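Local coordinates for protein hemin degrading factor (Pseudomonas aeruginosa, PDB 4MF9) that binds heme through an axial histidine and probably traffics heme in the cell and degrades it, at residues H215-H218 against A219-K223; R164-E167 against P168-R172; L43-S46 against E47-V51; D349-E352 against L353-F357; L119-G122 against G123-A126. All coordinates share one frame; numbering follows the deposited sequence.

Interaction 1 of 5, residues H215-H218 against A219-K223. With HEM (protoporphyrin IX containing Fe), chain C.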
# COMPACT_ATOMS: atom_id res chain seq x y z
N HIS A 215 -14.05 -7.42 -7.79
CA HIS A 215 -13.49 -8.24 -6.74
C HIS A 215 -13.24 -9.69 -7.10
O HIS A 215 -12.58 -10.37 -6.39
CB HIS A 215 -14.30 -8.12 -5.48
CG HIS A 215 -14.23 -6.77 -4.89
ND1 HIS A 215 -15.15 -5.79 -5.18
CD2 HIS A 215 -13.33 -6.21 -4.07
CE1 HIS A 215 -14.83 -4.70 -4.52
NE2 HIS A 215 -13.73 -4.93 -3.83
N HIS A 216 -13.80 -10.12 -8.20
CA HIS A 216 -13.70 -11.49 -8.64
C HIS A 216 -12.56 -11.69 -9.61
O HIS A 216 -12.34 -12.75 -10.10
CB HIS A 216 -15.00 -11.83 -9.36
CG HIS A 216 -16.21 -11.71 -8.52
ND1 HIS A 216 -16.16 -11.62 -7.15
CD2 HIS A 216 -17.51 -11.72 -8.85
CE1 HIS A 216 -17.38 -11.54 -6.68
NE2 HIS A 216 -18.22 -11.57 -7.70
N PHE A 217 -11.88 -10.63 -9.91
CA PHE A 217 -10.82 -10.68 -10.91
C PHE A 217 -9.70 -11.62 -10.44
O PHE A 217 -9.24 -12.49 -11.19
CB PHE A 217 -10.27 -9.28 -11.17
CG PHE A 217 -9.34 -9.19 -12.36
CD1 PHE A 217 -9.83 -9.30 -13.66
CD2 PHE A 217 -7.99 -8.98 -12.17
CE1 PHE A 217 -8.97 -9.20 -14.75
CE2 PHE A 217 -7.12 -8.89 -13.25
CZ PHE A 217 -7.61 -8.99 -14.53
N HIS A 218 -9.35 -11.50 -9.20
CA HIS A 218 -8.26 -12.25 -8.69
C HIS A 218 -8.48 -13.75 -8.84
O HIS A 218 -7.65 -14.47 -9.28
CB HIS A 218 -8.13 -11.87 -7.23
CG HIS A 218 -6.75 -12.02 -6.71
ND1 HIS A 218 -5.69 -11.35 -7.25
CD2 HIS A 218 -6.25 -12.83 -5.76
CE1 HIS A 218 -4.59 -11.74 -6.66
NE2 HIS A 218 -4.90 -12.62 -5.73
N ALA A 219 -9.65 -14.20 -8.49
CA ALA A 219 -9.96 -15.57 -8.62
C ALA A 219 -9.87 -16.03 -10.06
O ALA A 219 -9.60 -17.12 -10.28
CB ALA A 219 -11.31 -15.85 -8.01
N LEU A 220 -10.20 -15.17 -10.99
CA LEU A 220 -10.14 -15.47 -12.41
C LEU A 220 -8.71 -15.72 -12.87
O LEU A 220 -8.43 -16.58 -13.65
CB LEU A 220 -10.78 -14.30 -13.18
CG LEU A 220 -10.62 -14.26 -14.69
CD1 LEU A 220 -11.26 -15.41 -15.43
CD2 LEU A 220 -11.00 -12.94 -15.28
N LEU A 221 -7.78 -14.92 -12.38
CA LEU A 221 -6.42 -15.16 -12.67
C LEU A 221 -5.93 -16.48 -12.10
O LEU A 221 -5.25 -17.21 -12.71
CB LEU A 221 -5.60 -14.01 -12.09
CG LEU A 221 -5.82 -12.57 -12.51
CD1 LEU A 221 -4.91 -11.75 -11.64
CD2 LEU A 221 -5.53 -12.35 -13.98
N LYS A 222 -6.31 -16.74 -10.88
CA LYS A 222 -5.92 -17.97 -10.22
C LYS A 222 -6.44 -19.15 -11.01
O LYS A 222 -5.79 -20.11 -11.19
CB LYS A 222 -6.41 -17.98 -8.77
CG LYS A 222 -5.42 -18.64 -7.84
CD LYS A 222 -5.92 -18.79 -6.42
CE LYS A 222 -5.53 -17.64 -5.54
NZ LYS A 222 -5.92 -16.34 -6.12
N LYS A 223 -7.62 -18.98 -11.54
CA LYS A 223 -8.27 -20.02 -12.27
C LYS A 223 -7.53 -20.46 -13.48
O LYS A 223 -7.48 -21.62 -13.73
CB LYS A 223 -9.70 -19.60 -12.61
CG LYS A 223 -10.40 -20.52 -13.58
CD LYS A 223 -11.86 -20.22 -13.54
CE LYS A 223 -12.69 -21.26 -14.22
NZ LYS A 223 -12.93 -22.39 -13.30
CHA HEM C . -11.93 -2.18 -5.80
CHB HEM C . -15.19 -0.43 -2.86
CHC HEM C . -14.36 -4.09 0.15
CHD HEM C . -10.36 -5.05 -2.29
C1A HEM C . -12.95 -1.44 -5.29
C2A HEM C . -13.63 -0.39 -5.97
C3A HEM C . -14.55 0.07 -5.15
C4A HEM C . -14.41 -0.64 -3.96
CMA HEM C . -15.49 1.20 -5.45
CAA HEM C . -13.43 0.11 -7.36
CBA HEM C . -14.69 0.25 -8.25
CGA HEM C . -15.13 -1.12 -8.61
O1A HEM C . -16.31 -1.45 -8.55
O2A HEM C . -14.28 -1.89 -8.96
C1B HEM C . -15.22 -1.34 -1.81
C2B HEM C . -16.15 -1.17 -0.78
C3B HEM C . -15.97 -2.17 0.09
C4B HEM C . -14.86 -2.98 -0.45
CMB HEM C . -17.19 -0.08 -0.70
CAB HEM C . -16.81 -2.34 1.32
CBB HEM C . -16.43 -2.89 2.43
C1C HEM C . -13.22 -4.70 -0.23
C2C HEM C . -12.68 -5.81 0.37
C3C HEM C . -11.54 -6.11 -0.32
C4C HEM C . -11.37 -5.15 -1.36
CMC HEM C . -13.25 -6.56 1.53
CAC HEM C . -10.65 -7.20 -0.01
CBC HEM C . -9.50 -7.21 -0.63
C1D HEM C . -10.46 -4.35 -3.50
C2D HEM C . -9.49 -4.46 -4.63
C3D HEM C . -9.96 -3.67 -5.59
C4D HEM C . -11.19 -3.08 -5.06
CMD HEM C . -8.22 -5.28 -4.75
CAD HEM C . -9.32 -3.43 -6.94
CBD HEM C . -10.09 -4.22 -7.99
CGD HEM C . -9.48 -4.45 -9.34
O1D HEM C . -10.19 -4.16 -10.29
O2D HEM C . -8.37 -4.92 -9.53
NA HEM C . -13.44 -1.58 -4.05
NB HEM C . -14.46 -2.43 -1.60
NC HEM C . -12.43 -4.34 -1.24
ND HEM C . -11.44 -3.51 -3.82
FE HEM C . -12.88 -3.05 -2.78
O HOH W 1 -11.35 -12.48 -6.34
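The first turn of helix 217-224, where F217 packs on L220 and L221, follows directly on the axial ligand of the heme pocket. H215, just before that turn, puts its NE2 on the heme iron at 2.3 Å, and its other ring nitrogen, ND1, is hydrogen-bonded to D213. With both nitrogens engaged, the rotation of the imidazole is probably fixed. Regular helix bonds run from L221 N to F217 O at 3.1 Å and from K222 N to H218 O, after a weak one from L220 N to H216 O. F217 CG lies anti to the backbone N (chi1 -170°), which leans the ring along the helix and lets CE2 meet L221 CD2 at 3.9 Å, while CD1 comes to L220 CD2. A large flat residue suits this place because it faces several partners at once: the ring also makes a cation-pi contact with the heme-binding K313, touches R228 and stands edge-to-face with W208. A water accepts from A219 N at 3.2 Å; its approach to H215 O is implausibly short, and that link is doubtful. On the exposed side H218 is crossed by K222, both being polar residues fit for a solvent-facing surface; the lysine chain bends at its far end to bring NZ to 3.5 Å from H218 CD2.

Interaction 2 of 5, residues R164-E167 against P168-R172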
# COMPACT_ATOMS: atom_id res chain seq x y z
N ARG A 164 -2.89 11.50 24.68
CA ARG A 164 -3.10 10.79 25.91
C ARG A 164 -3.62 9.35 25.76
O ARG A 164 -3.68 8.63 26.70
CB ARG A 164 -3.90 11.62 26.89
CG ARG A 164 -5.26 11.96 26.40
CD ARG A 164 -5.32 13.42 25.96
NE ARG A 164 -5.27 14.30 27.10
CZ ARG A 164 -6.31 14.86 27.69
NH1 ARG A 164 -7.55 14.66 27.23
NH2 ARG A 164 -6.11 15.62 28.75
N ALA A 165 -3.97 8.95 24.56
CA ALA A 165 -4.41 7.58 24.32
C ALA A 165 -3.19 6.69 24.15
O ALA A 165 -3.26 5.48 24.34
CB ALA A 165 -5.30 7.53 23.08
N TRP A 166 -2.06 7.31 23.80
CA TRP A 166 -0.83 6.59 23.47
C TRP A 166 -0.34 5.59 24.53
O TRP A 166 -0.29 4.39 24.28
CB TRP A 166 0.29 7.57 23.11
CG TRP A 166 1.60 6.91 22.79
CD1 TRP A 166 2.71 6.85 23.59
CD2 TRP A 166 1.94 6.21 21.59
NE1 TRP A 166 3.72 6.16 22.96
CE2 TRP A 166 3.26 5.75 21.73
CE3 TRP A 166 1.24 5.92 20.41
CZ2 TRP A 166 3.92 5.03 20.72
CZ3 TRP A 166 1.89 5.21 19.41
CH2 TRP A 166 3.21 4.76 19.58
N GLU A 167 -0.05 6.06 25.73
CA GLU A 167 0.53 5.18 26.69
C GLU A 167 -0.33 4.03 27.16
O GLU A 167 0.11 2.94 27.23
CB GLU A 167 1.15 5.93 27.84
CG GLU A 167 2.49 5.34 28.25
CD GLU A 167 3.59 5.47 27.22
OE1 GLU A 167 4.06 4.43 26.72
OE2 GLU A 167 4.01 6.60 26.93
N PRO A 168 -1.59 4.28 27.41
CA PRO A 168 -2.47 3.17 27.78
C PRO A 168 -2.61 2.15 26.66
O PRO A 168 -2.73 0.95 26.94
CB PRO A 168 -3.81 3.86 28.02
CG PRO A 168 -3.46 5.23 28.43
CD PRO A 168 -2.26 5.58 27.59
N LEU A 169 -2.60 2.60 25.43
CA LEU A 169 -2.63 1.68 24.33
C LEU A 169 -1.42 0.81 24.28
O LEU A 169 -1.53 -0.38 24.18
CB LEU A 169 -2.72 2.47 23.05
CG LEU A 169 -3.28 1.82 21.82
CD1 LEU A 169 -3.46 2.94 20.84
CD2 LEU A 169 -2.20 0.93 21.34
N VAL A 170 -0.26 1.41 24.41
CA VAL A 170 0.99 0.66 24.40
C VAL A 170 1.05 -0.39 25.53
O VAL A 170 1.36 -1.56 25.29
CB VAL A 170 2.21 1.61 24.44
CG1 VAL A 170 3.48 0.84 24.75
CG2 VAL A 170 2.36 2.35 23.11
N GLU A 171 0.69 0.01 26.74
CA GLU A 171 0.76 -0.88 27.89
C GLU A 171 -0.15 -2.08 27.76
O GLU A 171 0.22 -3.14 28.08
CB GLU A 171 0.56 -0.16 29.24
CG GLU A 171 -0.01 -1.00 30.39
CD GLU A 171 1.02 -1.93 31.03
OE1 GLU A 171 0.63 -2.71 31.90
OE2 GLU A 171 2.21 -1.83 30.70
N ARG A 172 -1.34 -1.86 27.27
CA ARG A 172 -2.34 -2.90 27.06
C ARG A 172 -1.92 -3.94 26.03
O ARG A 172 -2.21 -5.14 26.18
CB ARG A 172 -3.66 -2.24 26.65
CG ARG A 172 -4.74 -3.20 26.18
CD ARG A 172 -6.06 -2.45 26.05
NE ARG A 172 -5.84 -1.06 25.67
CZ ARG A 172 -6.81 -0.16 25.56
NH1 ARG A 172 -8.07 -0.50 25.81
NH2 ARG A 172 -6.52 1.09 25.20
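W166 swings its indole clear of the helix backbone with CG anti to N (chi1 178°), and V170 turns its CG2 to the side of its own backbone N; these two turns together place the methyl over one face of the indole. CG2 is 4.0 Å from the centroid of the W166 six-membered ring and 21° off its normal, a CH-pi contact; its nearest ring atom is W166 CE2 at 3.8 Å, since the methyl is offset toward the rim. The pair is four residues apart on helix 166-173, and V170 N bonds to W166 O at 3.0 Å. A beta-branched valine suits the spot: one methyl serves the ring while CG1 faces E167, whose chain folds back at chi2 to bring OE1 within 4.1 Å of V170 CG1. P168 falls in the first turn, where its missing N-H costs no helix bond, and its CD rests 3.4 Å from A165 O. L169 N bonds to that same carbonyl. R140 makes a cation-pi contact with W166, whose indole and V170 both pack on A129 of strand 124-133. A165 and L169 lean on L76, between helix 66-72 and strand 78-84, and R172 forms a salt bridge with E75 there.

Interaction 3 of 5, residues L43-S46 against E47-V51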
# COMPACT_ATOMS: atom_id res chain seq x y z
N LEU A 43 22.68 -1.57 5.73
CA LEU A 43 23.19 -2.39 6.83
C LEU A 43 22.97 -3.88 6.60
O LEU A 43 23.25 -4.70 7.42
CB LEU A 43 22.59 -1.92 8.15
CG LEU A 43 22.71 -0.45 8.45
CD1 LEU A 43 21.76 -0.03 9.56
CD2 LEU A 43 24.15 -0.15 8.81
N GLN A 44 22.41 -4.16 5.45
CA GLN A 44 22.14 -5.48 5.05
C GLN A 44 21.21 -6.26 5.96
O GLN A 44 21.35 -7.41 6.12
CB GLN A 44 23.48 -6.17 4.84
CG GLN A 44 23.42 -7.61 4.40
CD GLN A 44 23.30 -7.79 2.90
OE1 GLN A 44 23.02 -8.89 2.43
NE2 GLN A 44 23.46 -6.71 2.16
N VAL A 45 20.22 -5.61 6.50
CA VAL A 45 19.16 -6.26 7.28
C VAL A 45 17.77 -5.80 6.83
O VAL A 45 17.64 -4.87 6.04
CB VAL A 45 19.29 -5.99 8.80
CG1 VAL A 45 20.60 -6.55 9.34
CG2 VAL A 45 19.16 -4.50 9.10
N SER A 46 16.73 -6.45 7.33
CA SER A 46 15.37 -6.00 7.07
C SER A 46 15.05 -4.80 7.96
O SER A 46 15.66 -4.61 9.02
CB SER A 46 14.38 -7.12 7.32
OG SER A 46 14.28 -7.41 8.70
N GLU A 47 14.09 -3.98 7.53
CA GLU A 47 13.61 -2.86 8.34
C GLU A 47 13.06 -3.36 9.67
O GLU A 47 13.22 -2.70 10.69
CB GLU A 47 12.55 -2.05 7.58
CG GLU A 47 12.16 -0.74 8.28
CD GLU A 47 11.21 0.11 7.45
OE1 GLU A 47 10.83 -0.31 6.33
OE2 GLU A 47 10.83 1.21 7.93
N GLY A 48 12.41 -4.52 9.65
CA GLY A 48 11.86 -5.11 10.86
C GLY A 48 12.91 -5.38 11.93
O GLY A 48 12.70 -5.10 13.11
N GLU A 49 14.03 -5.91 11.49
CA GLU A 49 15.17 -6.16 12.34
C GLU A 49 15.73 -4.88 12.91
O GLU A 49 16.01 -4.79 14.05
CB GLU A 49 16.22 -6.87 11.57
CG GLU A 49 15.96 -8.31 11.36
CD GLU A 49 16.92 -8.92 10.36
OE1 GLU A 49 16.69 -8.83 9.14
OE2 GLU A 49 17.93 -9.43 10.84
N LEU A 50 15.81 -3.88 12.06
CA LEU A 50 16.32 -2.56 12.43
C LEU A 50 15.45 -1.96 13.53
O LEU A 50 15.96 -1.48 14.55
CB LEU A 50 16.36 -1.62 11.21
CG LEU A 50 17.55 -0.67 11.04
CD1 LEU A 50 17.29 0.40 9.99
CD2 LEU A 50 17.95 -0.02 12.33
N VAL A 51 14.14 -1.99 13.32
CA VAL A 51 13.20 -1.49 14.33
C VAL A 51 13.30 -2.28 15.65
O VAL A 51 13.28 -1.69 16.74
CB VAL A 51 11.75 -1.49 13.79
CG1 VAL A 51 10.77 -1.09 14.88
CG2 VAL A 51 11.63 -0.55 12.59
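S46 and E49 exchange hydrogen bonds across the start of helix 47-52, and S46 is the residue most enclosed by the contact. Its OG sits between its own backbone N and carbonyl carbon (chi1 70°), from where it accepts from E49 N at 3.2 Å and donates to E49 OE1 at 2.8 Å. The hydroxyl uses the anti lone pair of OE1, on the side away from the other carboxylate oxygen. S46 N comes to the same oxygen at 3.0 Å, from above the carboxylate plane by 47°, and two donors thus grip one atom. This reciprocal pairing is a capping box: serine is the N-cap, and its short side chain supplies an acceptor for an amide of the first turn, while glutamate three residues on returns the bond to the serine N-H. A carboxylate here should also interact well with the positive end of the helix dipole. The helix proper takes over with L50 N to S46 O at 3.1 Å. Q44, just past helix 36-42, has positive phi in a Schellman motif. V45 sets its CB 3.9 Å from E49 OE1 and packs on L20 of helix 17-30.

Interaction 4 of 5, residues D349-E352 against L353-F357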
# COMPACT_ATOMS: atom_id res chain seq x y z
N ASP A 349 -17.10 11.26 -16.71
CA ASP A 349 -15.94 12.10 -16.75
C ASP A 349 -14.67 11.29 -16.54
O ASP A 349 -13.68 11.48 -17.18
CB ASP A 349 -16.08 13.37 -15.83
CG ASP A 349 -16.29 13.04 -14.35
OD1 ASP A 349 -16.65 13.94 -13.57
OD2 ASP A 349 -16.13 11.89 -13.97
N TRP A 350 -14.76 10.34 -15.65
CA TRP A 350 -13.64 9.44 -15.43
C TRP A 350 -13.34 8.61 -16.68
O TRP A 350 -12.20 8.59 -17.17
CB TRP A 350 -13.87 8.50 -14.24
CG TRP A 350 -12.90 7.36 -14.26
CD1 TRP A 350 -13.17 6.03 -14.50
CD2 TRP A 350 -11.48 7.44 -14.07
NE1 TRP A 350 -12.01 5.29 -14.46
CE2 TRP A 350 -10.96 6.14 -14.19
CE3 TRP A 350 -10.61 8.49 -13.80
CZ2 TRP A 350 -9.60 5.87 -14.05
CZ3 TRP A 350 -9.27 8.22 -13.66
CH2 TRP A 350 -8.78 6.93 -13.79
N ARG A 351 -14.38 8.01 -17.24
CA ARG A 351 -14.19 7.13 -18.35
C ARG A 351 -13.65 7.88 -19.52
O ARG A 351 -12.81 7.42 -20.15
CB ARG A 351 -15.47 6.35 -18.66
CG ARG A 351 -15.40 5.57 -19.96
CD ARG A 351 -16.65 4.76 -20.28
NE ARG A 351 -17.03 3.81 -19.27
CZ ARG A 351 -18.07 3.01 -19.30
NH1 ARG A 351 -18.88 2.96 -20.33
NH2 ARG A 351 -18.29 2.23 -18.28
N GLU A 352 -14.11 9.07 -19.75
CA GLU A 352 -13.60 9.90 -20.79
C GLU A 352 -12.13 10.24 -20.59
O GLU A 352 -11.39 10.16 -21.50
CB GLU A 352 -14.43 11.17 -20.91
CG GLU A 352 -13.80 12.18 -21.85
CD GLU A 352 -14.53 13.48 -21.91
OE1 GLU A 352 -14.49 14.10 -22.95
OE2 GLU A 352 -15.13 13.89 -20.90
N LEU A 353 -11.74 10.60 -19.39
CA LEU A 353 -10.34 10.82 -19.17
C LEU A 353 -9.47 9.59 -19.30
O LEU A 353 -8.48 9.62 -19.95
CB LEU A 353 -10.12 11.47 -17.83
CG LEU A 353 -8.70 11.79 -17.38
CD1 LEU A 353 -7.95 12.61 -18.38
CD2 LEU A 353 -8.73 12.50 -16.05
N ALA A 354 -9.92 8.50 -18.73
CA ALA A 354 -9.22 7.22 -18.81
C ALA A 354 -9.03 6.74 -20.26
O ALA A 354 -8.04 6.08 -20.58
CB ALA A 354 -9.98 6.17 -18.02
N GLU A 355 -9.98 7.02 -21.11
CA GLU A 355 -9.86 6.64 -22.52
C GLU A 355 -9.23 7.69 -23.42
O GLU A 355 -8.92 7.42 -24.51
CB GLU A 355 -11.19 6.23 -23.12
CG GLU A 355 -12.03 5.19 -22.41
CD GLU A 355 -11.78 3.79 -22.93
OE1 GLU A 355 -10.81 3.61 -23.64
OE2 GLU A 355 -12.58 2.92 -22.68
N SER A 356 -9.03 8.89 -22.92
CA SER A 356 -8.53 9.98 -23.76
C SER A 356 -7.10 9.74 -24.24
O SER A 356 -6.66 10.32 -25.24
CB SER A 356 -8.63 11.33 -23.04
OG SER A 356 -7.69 11.42 -21.98
N PHE A 357 -6.37 8.87 -23.54
CA PHE A 357 -4.95 8.68 -23.85
C PHE A 357 -4.74 7.57 -24.88
O PHE A 357 -5.40 6.53 -24.83
CB PHE A 357 -4.13 8.45 -22.57
CG PHE A 357 -3.98 9.69 -21.73
CD1 PHE A 357 -2.87 10.50 -21.86
CD2 PHE A 357 -4.97 10.06 -20.83
CE1 PHE A 357 -2.73 11.65 -21.10
CE2 PHE A 357 -4.85 11.21 -20.07
CZ PHE A 357 -3.73 12.00 -20.20
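W350 and A354 share a regular alpha-helical bond, A354 N to W350 O at 2.8 Å and almost straight (175°), flanked by L353 N to D349 O and E355 N to R351 O. One turn apart, their side chains meet too: W350 CG is anti to the backbone N (chi1 165°), and the indole leans along the helix until A354 CB lies over one face, 4.2 Å from the centroid of the six-membered ring. The methyl is offset toward the rim, closest to CE2 at 4.0 Å. Alanine suits the position, being small enough to lie against the indole and also touch T321 of strand 320-326, whose carbonyl takes the W350 NE1 hydrogen. Further on, S356 donates its OG to L353 O at 2.8 Å, in the carbonyl plane and on a lone pair, and S356 N bonds to the same oxygen. R351 and E355 lie side by side, CG to CG at 4.2 Å, yet their charged ends do not touch, R351 NE and E355 OE2 being 5.7 Å apart. R351 pairs with E346, just before the helix, and E355 with R312 on strand 307-313, which probably makes any attraction between R351 and E355 secondary.

Interaction 5 of 5, residues L119-G122 against G123-A126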
# COMPACT_ATOMS: atom_id res chain seq x y z
N LEU A 119 -6.84 -5.04 4.73
CA LEU A 119 -5.72 -5.62 5.47
C LEU A 119 -5.72 -7.14 5.36
O LEU A 119 -6.72 -7.79 5.69
CB LEU A 119 -5.78 -5.19 6.94
CG LEU A 119 -6.06 -3.70 7.17
CD1 LEU A 119 -6.31 -3.38 8.65
CD2 LEU A 119 -4.94 -2.83 6.61
N PHE A 120 -4.62 -7.69 4.87
CA PHE A 120 -4.48 -9.14 4.74
C PHE A 120 -3.52 -9.64 5.81
O PHE A 120 -2.30 -9.73 5.60
CB PHE A 120 -4.01 -9.49 3.33
CG PHE A 120 -4.86 -8.87 2.27
CD1 PHE A 120 -6.08 -9.43 1.93
CD2 PHE A 120 -4.45 -7.71 1.64
CE1 PHE A 120 -6.87 -8.84 0.98
CE2 PHE A 120 -5.23 -7.12 0.69
CZ PHE A 120 -6.44 -7.68 0.35
N LEU A 121 -4.11 -9.97 6.96
CA LEU A 121 -3.40 -10.08 8.23
C LEU A 121 -2.53 -11.31 8.38
O LEU A 121 -1.71 -11.40 9.30
CB LEU A 121 -4.42 -10.06 9.37
CG LEU A 121 -5.30 -8.82 9.41
CD1 LEU A 121 -6.28 -8.91 10.57
CD2 LEU A 121 -4.44 -7.56 9.53
N GLY A 122 -2.69 -12.25 7.47
CA GLY A 122 -2.00 -13.50 7.54
C GLY A 122 -0.52 -13.43 7.50
O GLY A 122 0.12 -14.20 8.11
N GLY A 123 0.01 -12.52 6.71
CA GLY A 123 1.45 -12.33 6.63
C GLY A 123 1.99 -11.30 7.62
O GLY A 123 3.20 -11.04 7.69
N TRP A 124 1.10 -10.68 8.39
CA TRP A 124 1.55 -9.69 9.38
C TRP A 124 2.27 -10.41 10.51
O TRP A 124 1.72 -11.32 11.12
CB TRP A 124 0.35 -8.93 9.94
CG TRP A 124 -0.30 -8.00 8.97
CD1 TRP A 124 -0.40 -8.15 7.61
CD2 TRP A 124 -0.93 -6.75 9.28
NE1 TRP A 124 -1.07 -7.08 7.06
CE2 TRP A 124 -1.40 -6.20 8.06
CE3 TRP A 124 -1.16 -6.04 10.47
CZ2 TRP A 124 -2.09 -4.99 8.00
CZ3 TRP A 124 -1.84 -4.83 10.40
CH2 TRP A 124 -2.29 -4.32 9.17
N ASN A 125 3.51 -10.02 10.78
CA ASN A 125 4.33 -10.79 11.71
C ASN A 125 4.64 -10.11 13.04
O ASN A 125 4.40 -10.66 14.11
CB ASN A 125 5.63 -11.21 11.04
CG ASN A 125 6.48 -12.09 11.94
OD1 ASN A 125 5.99 -13.09 12.47
ND2 ASN A 125 7.73 -11.71 12.13
N ALA A 126 5.20 -8.91 12.96
CA ALA A 126 5.60 -8.20 14.16
C ALA A 126 5.12 -6.76 14.09
O ALA A 126 4.98 -6.18 13.00
CB ALA A 126 7.10 -8.25 14.32
O HOH W 2 -0.67 -11.40 4.19
O HOH W 3 -0.94 -12.49 11.73
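W124 folds its side chain back over the 3-10 turn of L121-G123 that leads from strand 117-120 into strand 124-133. Its CB lies 3.3 Å from L121 O, the carbonyl that W124 N bonds at 3.0 Å; the donor stands well above the carbonyl plane, as the tight turn demands. CG is anti to the carbonyl carbon (chi1 -70°), which sends the indole back across L121. CD1 comes to 3.2 Å from F120 O, while NE1 gives its hydrogen to H270 O. Further out, the six-membered ring receives L121 CD2 over its centre, 3.5 Å from the centroid and 7° off the normal, a CH-pi contact. At the far edge, near the ring plane, CZ2 meets L119 CD2 at 3.8 Å. Leucines fit both places, since their branched ends can reach a face and an edge of one ring. G122 and G123 carry the turn with ordinary negative phi and add no side chain to it. A water accepts from G123 N and donates to F120 O at 2.7 Å; a second donates to the carbonyls of L121 and W124. F120 itself reaches the heme pocket and touches the cofactor. W124 also meets W66 of helix 66-72 edge-to-face, and L119 and L121 pack on L70 of that helix; N125 and A126 then form a classic beta bulge opposite F145 on strand 138-146.

Along the chain the order is interaction 3, 5, 2, 1, 4. Interactions 2, 3 and 5 belong to the first HemS/ChuX domain and interaction 4 to the second. Interaction 5 is the turn between the two nine-stranded antiparallel sheets: strand 117-120 belongs to one and strand 124-133 to the other, and interaction 2 packs its helix on the latter. The nearest atoms of interaction 5 are about 7 Å from interaction 3 and about 8 Å from interaction 1. Interactions 1 and 5 both contribute to the heme pocket, through H215 and F120, while the side chain of W350 in interaction 4 comes within about 8 Å of the cofactor. Interactions 2 and 4, with centres 47 Å apart, flank the chain's centre on opposite sides.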